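Local coordinates for putative major capsid protein (PDB 6G44) that probably builds the icosahedral shell of the virophage mavirus as a double jelly-roll capsid subunit, three copies of which assemble together, at residues R105-A110 against G234-E239; S121-L126 against E204-N209; G57-N62 against F264-L269. All coordinates share one frame; numbering follows the deposited sequence. Where two conformers were deposited one is given.

Contact 1: R105-A110 against G234-E239; sequences RSIPVA and GQFKPE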
ATOM      1  N   ARG C 105      -5.455  24.140   7.289  1.00 10.63           N
ATOM      2  CA  ARG C 105      -6.074  24.337   8.611  1.00 11.53           C
ATOM      3  C   ARG C 105      -6.021  25.782   9.079  1.00 11.40           C
ATOM      4  O   ARG C 105      -6.857  26.198   9.885  1.00 12.71           O
ATOM      5  CB  ARG C 105      -5.389  23.496   9.683  1.00 12.34           C
ATOM      6  CG  ARG C 105      -5.859  22.062   9.776  1.00 13.31           C
ATOM      7  CD  ARG C 105      -5.238  21.343  10.982  1.00 14.55           C
ATOM      8  NE  ARG C 105      -5.411  22.031  12.258  1.00 15.89           N
ATOM      9  CZ  ARG C 105      -6.429  21.855  13.116  1.00 17.53           C
ATOM     10  NH1 ARG C 105      -6.452  22.538  14.277  1.00 19.79           N
ATOM     11  NH2 ARG C 105      -7.425  21.015  12.834  1.00 18.16           N
ATOM     12  N   SER C 106      -5.020  26.501   8.587  1.00 11.12           N
ATOM     13  CA  SER C 106      -4.745  27.890   9.000  1.00 11.62           C
ATOM     14  C   SER C 106      -5.466  28.920   8.131  1.00 12.12           C
ATOM     15  O   SER C 106      -5.204  30.122   8.301  1.00 13.19           O
ATOM     16  CB  SER C 106      -3.248  28.130   8.946  1.00 11.81           C
ATOM     17  OG  SER C 106      -2.573  27.347   9.917  1.00 11.61           O
ATOM     18  N   ILE C 107      -6.333  28.519   7.204  1.00 11.20           N
ATOM     19  CA  ILE C 107      -6.975  29.470   6.300  1.00 11.47           C
ATOM     20  C   ILE C 107      -8.486  29.268   6.337  1.00 11.51           C
ATOM     21  O   ILE C 107      -9.037  28.434   5.627  1.00 12.06           O
ATOM     22  CB  ILE C 107      -6.443  29.354   4.856  1.00 11.62           C
ATOM     23  CG1 ILE C 107      -4.928  29.473   4.765  1.00 12.14           C
ATOM     24  CG2 ILE C 107      -7.141  30.381   3.967  1.00 12.30           C
ATOM     25  CD1 ILE C 107      -4.331  28.957   3.458  1.00 12.86           C
ATOM     26  N   PRO C 108      -9.192  30.055   7.160  1.00 12.48           N
ATOM     27  CA  PRO C 108     -10.636  29.875   7.227  1.00 12.21           C
ATOM     28  C   PRO C 108     -11.417  30.284   5.985  1.00 11.76           C
ATOM     29  O   PRO C 108     -12.459  29.698   5.698  1.00 13.17           O
ATOM     30  CB  PRO C 108     -11.059  30.728   8.422  1.00 13.15           C
ATOM     31  CG  PRO C 108      -9.847  31.063   9.147  1.00 13.95           C
ATOM     32  CD  PRO C 108      -8.665  30.869   8.262  1.00 12.70           C
ATOM     33  N   VAL C 109     -10.904  31.280   5.268  1.00 11.91           N
ATOM     34  CA  VAL C 109     -11.543  31.757   4.058  0.50 11.71           C
ATOM     35  C   VAL C 109     -10.454  32.235   3.092  1.00 11.49           C
ATOM     36  O   VAL C 109      -9.420  32.785   3.509  1.00 12.46           O
ATOM     37  CB  VAL C 109     -12.613  32.839   4.362  0.50 11.90           C
ATOM     38  CG1 VAL C 109     -12.028  33.992   5.166  0.50 11.82           C
ATOM     39  CG2 VAL C 109     -13.256  33.327   3.072  0.50 12.14           C
ATOM     40  N   ALA C 110     -10.682  31.939   1.818  1.00 10.80           N
ATOM     41  CA  ALA C 110      -9.822  32.364   0.732  1.00 11.80           C
ATOM     42  C   ALA C 110     -10.681  32.911  -0.391  1.00 11.47           C
ATOM     43  O   ALA C 110     -11.800  32.426  -0.651  1.00 12.39           O
ATOM     44  CB  ALA C 110      -8.985  31.185   0.253  1.00 11.59           C
ATOM     45  N   GLY C 234      -5.298  34.809   6.891  1.00 12.32           N
ATOM     46  CA  GLY C 234      -4.186  34.083   7.498  1.00 12.75           C
ATOM     47  C   GLY C 234      -4.394  33.823   8.978  1.00 13.85           C
ATOM     48  O   GLY C 234      -4.521  34.760   9.767  1.00 13.64           O
ATOM     49  N   GLN C 235      -4.496  32.551   9.362  1.00 13.39           N
ATOM     50  CA  GLN C 235      -4.606  32.147  10.756  1.00 14.49           C
ATOM     51  C   GLN C 235      -3.556  31.083  11.056  1.00 13.34           C
ATOM     52  O   GLN C 235      -3.895  30.006  11.583  1.00 13.07           O
ATOM     53  CB  GLN C 235      -6.020  31.662  11.090  1.00 15.46           C
ATOM     54  CG  GLN C 235      -7.099  32.707  10.939  1.00 17.36           C
ATOM     55  CD  GLN C 235      -6.985  33.808  11.979  1.00 20.40           C
ATOM     56  OE1 GLN C 235      -6.496  33.591  13.097  1.00 23.62           O
ATOM     57  NE2 GLN C 235      -7.396  35.016  11.594  1.00 21.36           N
ATOM     58  N   PHE C 236      -2.314  31.384  10.725  1.00 12.73           N
ATOM     59  CA  PHE C 236      -1.125  30.498  10.890  1.00 13.33           C
ATOM     60  C   PHE C 236      -0.638  30.637  12.324  1.00 15.12           C
ATOM     61  O   PHE C 236       0.457  31.159  12.595  1.00 16.66           O
ATOM     62  CB  PHE C 236      -0.045  30.830   9.888  1.00 13.46           C
ATOM     63  CG  PHE C 236      -0.490  30.664   8.472  1.00 12.93           C
ATOM     64  CD1 PHE C 236      -1.084  31.697   7.747  1.00 13.55           C
ATOM     65  CD2 PHE C 236      -0.335  29.430   7.832  1.00 13.30           C
ATOM     66  CE1 PHE C 236      -1.480  31.531   6.447  1.00 14.26           C
ATOM     67  CE2 PHE C 236      -0.751  29.273   6.521  1.00 13.65           C
ATOM     68  CZ  PHE C 236      -1.303  30.305   5.823  1.00 13.83           C
ATOM     69  N   LYS C 237      -1.470  30.139  13.209  1.00 15.94           N
ATOM     70  CA  LYS C 237      -1.271  30.274  14.637  1.00 17.32           C
ATOM     71  C   LYS C 237      -1.104  28.909  15.243  1.00 16.06           C
ATOM     72  O   LYS C 237      -1.433  27.913  14.614  1.00 14.36           O
ATOM     73  CB  LYS C 237      -2.443  31.006  15.256  1.00 19.59           C
ATOM     74  CG  LYS C 237      -3.765  30.295  15.245  1.00 21.19           C
ATOM     75  CD  LYS C 237      -4.858  31.286  15.602  1.00 24.94           C
ATOM     76  CE  LYS C 237      -6.152  30.560  15.871  1.00 27.82           C
ATOM     77  NZ  LYS C 237      -7.277  31.529  15.970  1.00 31.80           N
ATOM     78  N   PRO C 238      -0.573  28.837  16.465  1.00 15.04           N
ATOM     79  CA  PRO C 238      -0.190  27.558  17.033  1.00 14.61           C
ATOM     80  C   PRO C 238      -1.318  26.528  17.089  1.00 14.55           C
ATOM     81  O   PRO C 238      -1.081  25.349  16.761  1.00 13.04           O
ATOM     82  CB  PRO C 238       0.311  27.952  18.421  1.00 15.24           C
ATOM     83  CG  PRO C 238       0.870  29.299  18.219  1.00 16.00           C
ATOM     84  CD  PRO C 238      -0.142  29.947  17.341  1.00 15.53           C
ATOM     85  N   GLU C 239      -2.531  26.916  17.446  1.00 14.27           N
ATOM     86  CA  GLU C 239      -3.625  25.943  17.517  1.00 15.29           C
ATOM     87  C   GLU C 239      -3.976  25.333  16.160  1.00 14.22           C
ATOM     88  O   GLU C 239      -4.550  24.263  16.094  1.00 14.70           O
ATOM     89  CB  GLU C 239      -4.878  26.599  18.127  1.00 18.24           C
ATOM     90  CG  GLU C 239      -6.010  25.642  18.387  1.00 21.90           C
ATOM     91  CD  GLU C 239      -7.032  26.141  19.385  1.00 26.13           C
ATOM     92  OE1 GLU C 239      -7.015  27.348  19.730  1.00 30.01           O
ATOM     93  OE2 GLU C 239      -7.877  25.310  19.805  1.00 28.97           O
TER
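In the first jelly roll, strand 222-235 ends at an inverse gamma turn centred on Phe236, and the loop after helix 102-105 packs against this exit. One backbone bond fixes the register: Gln235 N donates to Ser106 O over 2.7 Å, arriving nearly along the C=O axis (C=O...N angle 165°). Beside it, Ser106 CB sits over one face of the Phe236 ring, offset toward the rim, and comes within 3.4 Å of Phe236 CD2. The line from Ser106 CB to the Phe236 ring centroid, 3.8 Å long, is 27° off the ring normal, a CH-pi contact. Ser106 OG, anti to the carbonyl carbon, is bonded instead to Pro102 O. Ile107 lies alongside the same ring and points the same way, its CG1 3.9 Å from Phe236 CZ. Next to the backbone bond, Pro108 CD meets Gln235 CG at 3.6 Å, the two side chains crossing at about a right angle. The Arg105 chain, bent at chi3, reaches the short helix 238-241, where its NE bonds Asn240 O; its NH2 forms a salt bridge with Asp351, outside that helix. The third nitrogen, Arg105 NH1, donates in the guanidinium plane to a lone pair of Glu239 O, 3.1 Å away.

Contact 2: S121-L126 against E204-N209; sequences SYPAQL and EALVAN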
ATOM      1  N   SER C 121     -14.011  30.533  -1.007  1.00 12.68           N
ATOM      2  CA  SER C 121     -14.087  29.197  -0.415  1.00 12.65           C
ATOM      3  C   SER C 121     -13.483  29.182   0.965  1.00 12.70           C
ATOM      4  O   SER C 121     -12.960  30.182   1.451  1.00 12.64           O
ATOM      5  CB  SER C 121     -13.455  28.197  -1.363  1.00 14.12           C
ATOM      6  OG  SER C 121     -12.098  28.345  -1.389  1.00 15.58           O
ATOM      7  N   TYR C 122     -13.555  28.015   1.616  1.00 12.02           N
ATOM      8  CA  TYR C 122     -13.258  27.903   3.038  1.00 12.25           C
ATOM      9  C   TYR C 122     -12.296  26.733   3.256  1.00 11.49           C
ATOM     10  O   TYR C 122     -12.747  25.607   3.573  1.00 11.58           O
ATOM     11  CB  TYR C 122     -14.582  27.724   3.785  1.00 12.88           C
ATOM     12  CG  TYR C 122     -15.518  28.858   3.477  1.00 14.83           C
ATOM     13  CD1 TYR C 122     -15.385  30.066   4.122  1.00 16.00           C
ATOM     14  CD2 TYR C 122     -16.487  28.727   2.488  1.00 16.66           C
ATOM     15  CE1 TYR C 122     -16.219  31.147   3.802  1.00 17.43           C
ATOM     16  CE2 TYR C 122     -17.312  29.794   2.154  1.00 17.33           C
ATOM     17  CZ  TYR C 122     -17.172  30.986   2.830  1.00 18.38           C
ATOM     18  OH  TYR C 122     -18.023  32.033   2.481  1.00 21.80           O
ATOM     19  N   PRO C 123     -10.995  26.967   3.064  1.00 10.93           N
ATOM     20  CA  PRO C 123     -10.049  25.838   3.046  1.00 11.07           C
ATOM     21  C   PRO C 123     -10.043  25.005   4.325  1.00 11.80           C
ATOM     22  O   PRO C 123      -9.943  23.765   4.244  1.00 11.95           O
ATOM     23  CB  PRO C 123      -8.710  26.541   2.817  1.00 11.05           C
ATOM     24  CG  PRO C 123      -9.063  27.761   2.008  1.00 11.39           C
ATOM     25  CD  PRO C 123     -10.348  28.234   2.615  1.00 10.94           C
ATOM     26  N   ALA C 124     -10.097  25.624   5.499  1.00 11.18           N
ATOM     27  CA  ALA C 124     -10.028  24.851   6.756  1.00 11.50           C
ATOM     28  C   ALA C 124     -11.250  23.928   6.844  1.00 13.20           C
ATOM     29  O   ALA C 124     -11.128  22.777   7.274  1.00 12.69           O
ATOM     30  CB  ALA C 124      -9.969  25.786   7.951  1.00 11.99           C
ATOM     31  N   GLN C 125     -12.425  24.437   6.492  1.00 13.41           N
ATOM     32  CA  GLN C 125     -13.661  23.640   6.492  1.00 14.64           C
ATOM     33  C   GLN C 125     -13.563  22.512   5.441  1.00 15.09           C
ATOM     34  O   GLN C 125     -13.959  21.354   5.719  1.00 15.70           O
ATOM     35  CB  GLN C 125     -14.854  24.578   6.227  1.00 16.49           C
ATOM     36  CG  GLN C 125     -16.218  23.948   6.186  1.00 17.49           C
ATOM     37  CD  GLN C 125     -17.274  25.001   5.915  1.00 18.15           C
ATOM     38  OE1 GLN C 125     -17.447  25.427   4.772  1.00 18.92           O
ATOM     39  NE2 GLN C 125     -17.988  25.414   6.963  1.00 18.26           N
ATOM     40  N   LEU C 126     -13.019  22.820   4.269  1.00 13.90           N
ATOM     41  CA  LEU C 126     -12.905  21.879   3.140  0.50 14.63           C
ATOM     42  C   LEU C 126     -11.981  20.726   3.524  1.00 14.48           C
ATOM     43  O   LEU C 126     -12.342  19.558   3.363  1.00 14.48           O
ATOM     44  CB  LEU C 126     -12.360  22.542   1.856  0.50 15.53           C
ATOM     45  CG  LEU C 126     -13.186  23.333   0.830  0.50 16.16           C
ATOM     46  CD1 LEU C 126     -12.256  24.106  -0.091  0.50 17.06           C
ATOM     47  CD2 LEU C 126     -14.067  22.417  -0.001  0.50 16.98           C
ATOM     48  N   GLU C 204       2.604  23.213   0.848  1.00 11.28           N
ATOM     49  CA  GLU C 204       1.316  22.493   0.807  1.00 11.15           C
ATOM     50  C   GLU C 204       0.415  23.083  -0.294  1.00 10.83           C
ATOM     51  O   GLU C 204       0.355  24.309  -0.473  1.00 11.26           O
ATOM     52  CB  GLU C 204       0.652  22.615   2.187  1.00 11.94           C
ATOM     53  CG  GLU C 204      -0.692  21.922   2.346  1.00 11.55           C
ATOM     54  CD  GLU C 204      -1.137  21.804   3.796  1.00 11.31           C
ATOM     55  OE1 GLU C 204      -0.277  21.512   4.662  1.00 12.87           O
ATOM     56  OE2 GLU C 204      -2.351  22.009   4.062  1.00 11.73           O
ATOM     57  N   ALA C 205      -0.263  22.237  -1.073  1.00 10.27           N
ATOM     58  CA  ALA C 205      -1.199  22.696  -2.080  1.00 10.72           C
ATOM     59  C   ALA C 205      -2.341  23.470  -1.427  1.00 10.93           C
ATOM     60  O   ALA C 205      -2.880  23.028  -0.396  1.00 10.93           O
ATOM     61  CB  ALA C 205      -1.751  21.516  -2.864  1.00 11.31           C
ATOM     62  N   LEU C 206      -2.722  24.606  -2.014  1.00 10.76           N
ATOM     63  CA  LEU C 206      -3.894  25.336  -1.535  1.00 11.46           C
ATOM     64  C   LEU C 206      -5.180  24.644  -1.954  1.00 11.17           C
ATOM     65  O   LEU C 206      -5.359  24.394  -3.151  1.00 11.33           O
ATOM     66  CB  LEU C 206      -3.885  26.750  -2.116  1.00 11.98           C
ATOM     67  CG  LEU C 206      -5.055  27.657  -1.738  1.00 12.26           C
ATOM     68  CD1 LEU C 206      -5.224  27.834  -0.247  1.00 12.97           C
ATOM     69  CD2 LEU C 206      -4.866  29.019  -2.414  1.00 13.15           C
ATOM     70  N   VAL C 207      -6.084  24.382  -0.989  1.00 11.49           N
ATOM     71  CA  VAL C 207      -7.391  23.784  -1.241  1.00 12.13           C
ATOM     72  C   VAL C 207      -8.433  24.893  -1.232  1.00 12.60           C
ATOM     73  O   VAL C 207      -9.002  25.247  -0.190  1.00 13.27           O
ATOM     74  CB  VAL C 207      -7.693  22.706  -0.183  1.00 12.47           C
ATOM     75  CG1 VAL C 207      -9.069  22.090  -0.357  1.00 12.98           C
ATOM     76  CG2 VAL C 207      -6.605  21.642  -0.253  1.00 12.84           C
ATOM     77  N   ALA C 208      -8.633  25.487  -2.403  1.00 11.65           N
ATOM     78  CA  ALA C 208      -9.540  26.653  -2.551  1.00 12.39           C
ATOM     79  C   ALA C 208     -10.013  26.725  -3.972  1.00 12.53           C
ATOM     80  O   ALA C 208      -9.186  26.736  -4.874  1.00 13.94           O
ATOM     81  CB  ALA C 208      -8.825  27.934  -2.159  1.00 12.43           C
ATOM     82  N   ASN C 209     -11.319  26.808  -4.196  1.00 12.32           N
ATOM     83  CA  ASN C 209     -11.817  26.892  -5.583  1.00 12.73           C
ATOM     84  C   ASN C 209     -11.135  28.062  -6.346  1.00 12.69           C
ATOM     85  O   ASN C 209     -10.982  29.143  -5.759  1.00 13.06           O
ATOM     86  CB  ASN C 209     -13.327  27.090  -5.600  1.00 13.97           C
ATOM     87  CG  ASN C 209     -14.101  25.902  -5.022  1.00 15.05           C
ATOM     88  OD1 ASN C 209     -13.819  25.454  -3.901  1.00 17.40           O
ATOM     89  ND2 ASN C 209     -15.081  25.410  -5.765  1.00 14.04           N
TER
HETATM   90  O   HOH W   1     -11.511  30.195  -3.309  1.00 13.85           O
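The first turn of helix 123-130, in the first jelly roll, packs against the loop by which the chain leaves strand 195-205. Tyr122 is the N-cap residue, and its carbonyl accepts the opening helical bond from Leu126 N (2.9 Å to Tyr122 O). The side chains of Pro123 and Leu126 set out from this turn toward the loop, whereas Tyr122 and Ala124 point away.

The apolar part is built on Val207 and Ala208. Leu126 has CG anti to the carbonyl carbon, and its CD1 reaches Val207 CG1 at 3.8 Å, the two side chains crossing obliquely. Val207 CG1 is itself anti to the backbone N (chi1 177°), which turns that branch to the leucine. Pro123 CG meets Ala208 CB more loosely, at 4.2 Å.

Pro123 and Leu126 also press on a carbonyl oxygen. Val207 O lies 3.3 Å from Pro123 CB and 3.4 Å from Leu126 CD1, and it is buried with no hydrogen-bond partner anywhere in the model. On the other side of its residue the backbone is satisfied, since Val207 N bonds Asn104 OD1 of helix 102-105.

The polar part gathers at Ser121. Its OG occupies the crowded position between backbone N and carbonyl carbon (chi1 72°) and accepts a weak, bent bond from Asn209 N, the N-H...O angle being 130°. The side-chain amide of Asn209 is turned to a different partner, its ND2 bonding Pro291 O on strand 286-305, so this residue links the loop to a separate sheet. A water also bridges the two segments: it donates to Asn209 O over 2.7 Å and is hydrogen-bonded to Ser121 OG, also at 2.7 Å.

Contact 3: G57-N62 against F264-L269; sequences GQITFN and FKINML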
ATOM      1  N   GLY C  57      -3.348  37.367  10.024  1.00 14.18           N
ATOM      2  CA  GLY C  57      -3.904  38.510   9.310  1.00 14.82           C
ATOM      3  C   GLY C  57      -4.077  38.255   7.845  1.00 14.11           C
ATOM      4  O   GLY C  57      -3.678  37.204   7.331  1.00 13.69           O
ATOM      5  N   GLN C  58      -4.673  39.219   7.161  1.00 12.58           N
ATOM      6  CA  GLN C  58      -4.889  39.063   5.719  1.00 12.76           C
ATOM      7  C   GLN C  58      -3.562  39.045   4.958  1.00 12.53           C
ATOM      8  O   GLN C  58      -2.657  39.835   5.235  1.00 12.93           O
ATOM      9  CB  GLN C  58      -5.796  40.160   5.185  1.00 12.82           C
ATOM     10  CG  GLN C  58      -6.323  39.883   3.773  1.00 13.66           C
ATOM     11  CD  GLN C  58      -7.096  41.039   3.196  1.00 14.68           C
ATOM     12  OE1 GLN C  58      -6.505  42.041   2.836  1.00 15.12           O
ATOM     13  NE2 GLN C  58      -8.406  40.887   3.068  1.00 15.51           N
ATOM     14  N   ILE C  59      -3.439  38.116   3.996  1.00 11.82           N
ATOM     15  CA  ILE C  59      -2.269  37.980   3.146  1.00 13.40           C
ATOM     16  C   ILE C  59      -2.763  37.947   1.715  1.00 13.36           C
ATOM     17  O   ILE C  59      -3.686  37.225   1.421  1.00 13.36           O
ATOM     18  CB  ILE C  59      -1.519  36.661   3.460  1.00 13.71           C
ATOM     19  CG1 ILE C  59      -0.988  36.670   4.907  1.00 13.91           C
ATOM     20  CG2 ILE C  59      -0.382  36.433   2.452  1.00 14.06           C
ATOM     21  CD1 ILE C  59      -0.808  35.265   5.498  1.00 14.82           C
ATOM     22  N   THR C  60      -2.194  38.792   0.850  1.00 12.78           N
ATOM     23  CA  THR C  60      -2.619  38.899  -0.531  1.00 13.04           C
ATOM     24  C   THR C  60      -1.463  38.695  -1.484  1.00 13.01           C
ATOM     25  O   THR C  60      -0.400  39.329  -1.370  1.00 13.86           O
ATOM     26  CB  THR C  60      -3.257  40.277  -0.798  1.00 14.33           C
ATOM     27  OG1 THR C  60      -4.451  40.385  -0.027  1.00 16.12           O
ATOM     28  CG2 THR C  60      -3.596  40.434  -2.284  1.00 15.57           C
ATOM     29  N   PHE C  61      -1.693  37.792  -2.442  1.00 12.44           N
ATOM     30  CA  PHE C  61      -0.821  37.648  -3.603  1.00 12.79           C
ATOM     31  C   PHE C  61      -1.516  38.289  -4.790  1.00 12.43           C
ATOM     32  O   PHE C  61      -2.710  38.077  -5.020  1.00 13.10           O
ATOM     33  CB  PHE C  61      -0.513  36.163  -3.896  1.00 12.30           C
ATOM     34  CG  PHE C  61       0.141  35.462  -2.754  1.00 11.86           C
ATOM     35  CD1 PHE C  61       1.497  35.536  -2.545  1.00 11.97           C
ATOM     36  CD2 PHE C  61      -0.640  34.774  -1.829  1.00 12.41           C
ATOM     37  CE1 PHE C  61       2.084  34.931  -1.462  1.00 12.23           C
ATOM     38  CE2 PHE C  61      -0.059  34.171  -0.744  1.00 12.12           C
ATOM     39  CZ  PHE C  61       1.307  34.244  -0.558  1.00 12.48           C
ATOM     40  N   ASN C  62      -0.767  39.108  -5.537  1.00 13.34           N
ATOM     41  CA  ASN C  62      -1.335  39.802  -6.704  1.00 13.49           C
ATOM     42  C   ASN C  62      -0.256  39.743  -7.753  1.00 13.82           C
ATOM     43  O   ASN C  62       0.723  40.466  -7.702  1.00 15.14           O
ATOM     44  CB  ASN C  62      -1.715  41.246  -6.333  1.00 14.77           C
ATOM     45  CG  ASN C  62      -2.359  41.998  -7.476  1.00 16.30           C
ATOM     46  OD1 ASN C  62      -2.114  41.718  -8.635  1.00 18.06           O
ATOM     47  ND2 ASN C  62      -3.193  42.981  -7.140  1.00 20.01           N
ATOM     48  N   PHE C 264       7.336  34.667  10.626  1.00 12.07           N
ATOM     49  CA  PHE C 264       6.448  34.069   9.595  1.00 12.95           C
ATOM     50  C   PHE C 264       6.680  34.658   8.207  1.00 13.04           C
ATOM     51  O   PHE C 264       6.736  35.879   8.032  1.00 13.45           O
ATOM     52  CB  PHE C 264       4.998  34.185  10.001  1.00 13.03           C
ATOM     53  CG  PHE C 264       4.052  33.527   9.049  1.00 13.56           C
ATOM     54  CD1 PHE C 264       3.789  32.178   9.178  1.00 13.86           C
ATOM     55  CD2 PHE C 264       3.447  34.227   8.044  1.00 13.34           C
ATOM     56  CE1 PHE C 264       2.909  31.554   8.298  1.00 13.74           C
ATOM     57  CE2 PHE C 264       2.569  33.611   7.161  1.00 14.26           C
ATOM     58  CZ  PHE C 264       2.326  32.259   7.282  1.00 13.35           C
ATOM     59  N   LYS C 265       6.863  33.764   7.227  1.00 13.25           N
ATOM     60  CA  LYS C 265       6.959  34.121   5.829  1.00 13.13           C
ATOM     61  C   LYS C 265       6.085  33.167   5.022  1.00 12.73           C
ATOM     62  O   LYS C 265       5.874  32.018   5.431  1.00 12.17           O
ATOM     63  CB  LYS C 265       8.390  34.010   5.338  1.00 15.83           C
ATOM     64  CG  LYS C 265       9.360  34.961   6.030  1.00 17.46           C
ATOM     65  CD  LYS C 265       9.091  36.401   5.653  1.00 21.09           C
ATOM     66  CE  LYS C 265      10.097  37.375   6.266  1.00 24.09           C
ATOM     67  NZ  LYS C 265       9.612  38.786   6.079  1.00 26.93           N
ATOM     68  N   ILE C 266       5.565  33.659   3.910  1.00 11.94           N
ATOM     69  CA  ILE C 266       4.726  32.869   3.020  1.00 12.07           C
ATOM     70  C   ILE C 266       4.941  33.301   1.581  1.00 13.26           C
ATOM     71  O   ILE C 266       5.028  34.507   1.291  1.00 13.90           O
ATOM     72  CB  ILE C 266       3.245  32.928   3.436  1.00 12.09           C
ATOM     73  CG1 ILE C 266       2.378  31.938   2.614  1.00 11.98           C
ATOM     74  CG2 ILE C 266       2.702  34.349   3.366  1.00 12.57           C
ATOM     75  CD1 ILE C 266       0.947  31.855   3.079  1.00 12.07           C
ATOM     76  N   ASN C 267       5.097  32.317   0.691  1.00 12.41           N
ATOM     77  CA  ASN C 267       5.162  32.546  -0.753  0.50 12.78           C
ATOM     78  C   ASN C 267       4.195  31.597  -1.449  1.00 12.28           C
ATOM     79  O   ASN C 267       3.912  30.525  -0.920  1.00 12.55           O
ATOM     80  CB  ASN C 267       6.583  32.292  -1.257  0.50 13.56           C
ATOM     81  CG  ASN C 267       7.594  33.289  -0.715  0.50 14.80           C
ATOM     82  OD1 ASN C 267       7.236  34.380  -0.281  0.50 16.97           O
ATOM     83  ND2 ASN C 267       8.864  32.941  -0.788  0.50 15.82           N
ATOM     84  N   MET C 268       3.708  31.996  -2.616  1.00 11.32           N
ATOM     85  CA  MET C 268       2.896  31.127  -3.483  1.00 11.52           C
ATOM     86  C   MET C 268       3.782  30.626  -4.585  1.00 11.63           C
ATOM     87  O   MET C 268       4.415  31.424  -5.271  1.00 11.60           O
ATOM     88  CB  MET C 268       1.687  31.847  -4.039  1.00 12.01           C
ATOM     89  CG  MET C 268       0.844  30.957  -4.944  1.00 13.13           C
ATOM     90  SD  MET C 268      -0.816  31.592  -5.224  1.00 14.65           S
ATOM     91  CE  MET C 268      -0.442  33.071  -6.150  1.00 14.84           C
ATOM     92  N   LEU C 269       3.859  29.298  -4.746  1.00 11.16           N
ATOM     93  CA  LEU C 269       4.734  28.658  -5.705  1.00 11.45           C
ATOM     94  C   LEU C 269       3.894  27.987  -6.763  1.00 10.96           C
ATOM     95  O   LEU C 269       2.997  27.188  -6.420  1.00 11.07           O
ATOM     96  CB  LEU C 269       5.613  27.617  -5.035  1.00 12.37           C
ATOM     97  CG  LEU C 269       6.852  28.098  -4.272  1.00 13.61           C
ATOM     98  CD1 LEU C 269       6.586  29.172  -3.224  1.00 14.54           C
ATOM     99  CD2 LEU C 269       7.593  26.951  -3.631  1.00 15.01           C
TER
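Phe61 lays its ring against Met268, whose CB stands almost squarely over the ring centre, 4.0 Å from the centroid and 9° off the normal. The methionine runs out with CG anti to the backbone N and then bends at chi3 (66°), which brings its CE back to within 3.8 Å of Phe61 CB. The sulfur SD of Met268 lies obliquely at 5.1 Å from the Phe61 centroid, a Met-aromatic contact. At the far end of the ring, Phe61 CE1 reaches the backbone, 3.5 Å from Met268 N, and Phe61 CZ touches Ile266 CG1. Ile59 and Ile266 meet tip to tip through their CG2 methyls, 3.8 Å apart, while Ile59 CD1 approaches Phe264 CE2 at 4.1 Å. No hydrogen bond joins the two strands. The axes of segments 58-62 and 264-269 approach to 8.6 Å and cross at -34°, as expected of facing layers in a beta sandwich, here the core of the first jelly roll. Strand 58-66 is paired with strand 222-235 in one layer; strand 258-273 pairs with strands 74-84 and 43-45, from which Leu75 and Ile45 also press on Phe61.

In the fold
All three contacts belong to the first jelly roll and are nested along the chain, contact 2 inside contact 1 and contact 1 inside contact 3. Contacts 1 and 2, their centres 10 Å apart, share backbone bonds that are probable: Ala110 N to Ser121 O at 2.9 Å and Ala124 N to Ile107 O at 3.0 Å. Contact 3 lies about 12 Å from contact 1, centre to centre. Phe236 bridges the two, its CB 3.4 Å from Phe264 CE1 and its ring reaching Ile59 and Ile266. Contacts 2 and 3 do not touch, with nearest atoms about 6 Å apart. Glycerol, probably from crystallisation, binds Glu239 N in contact 1.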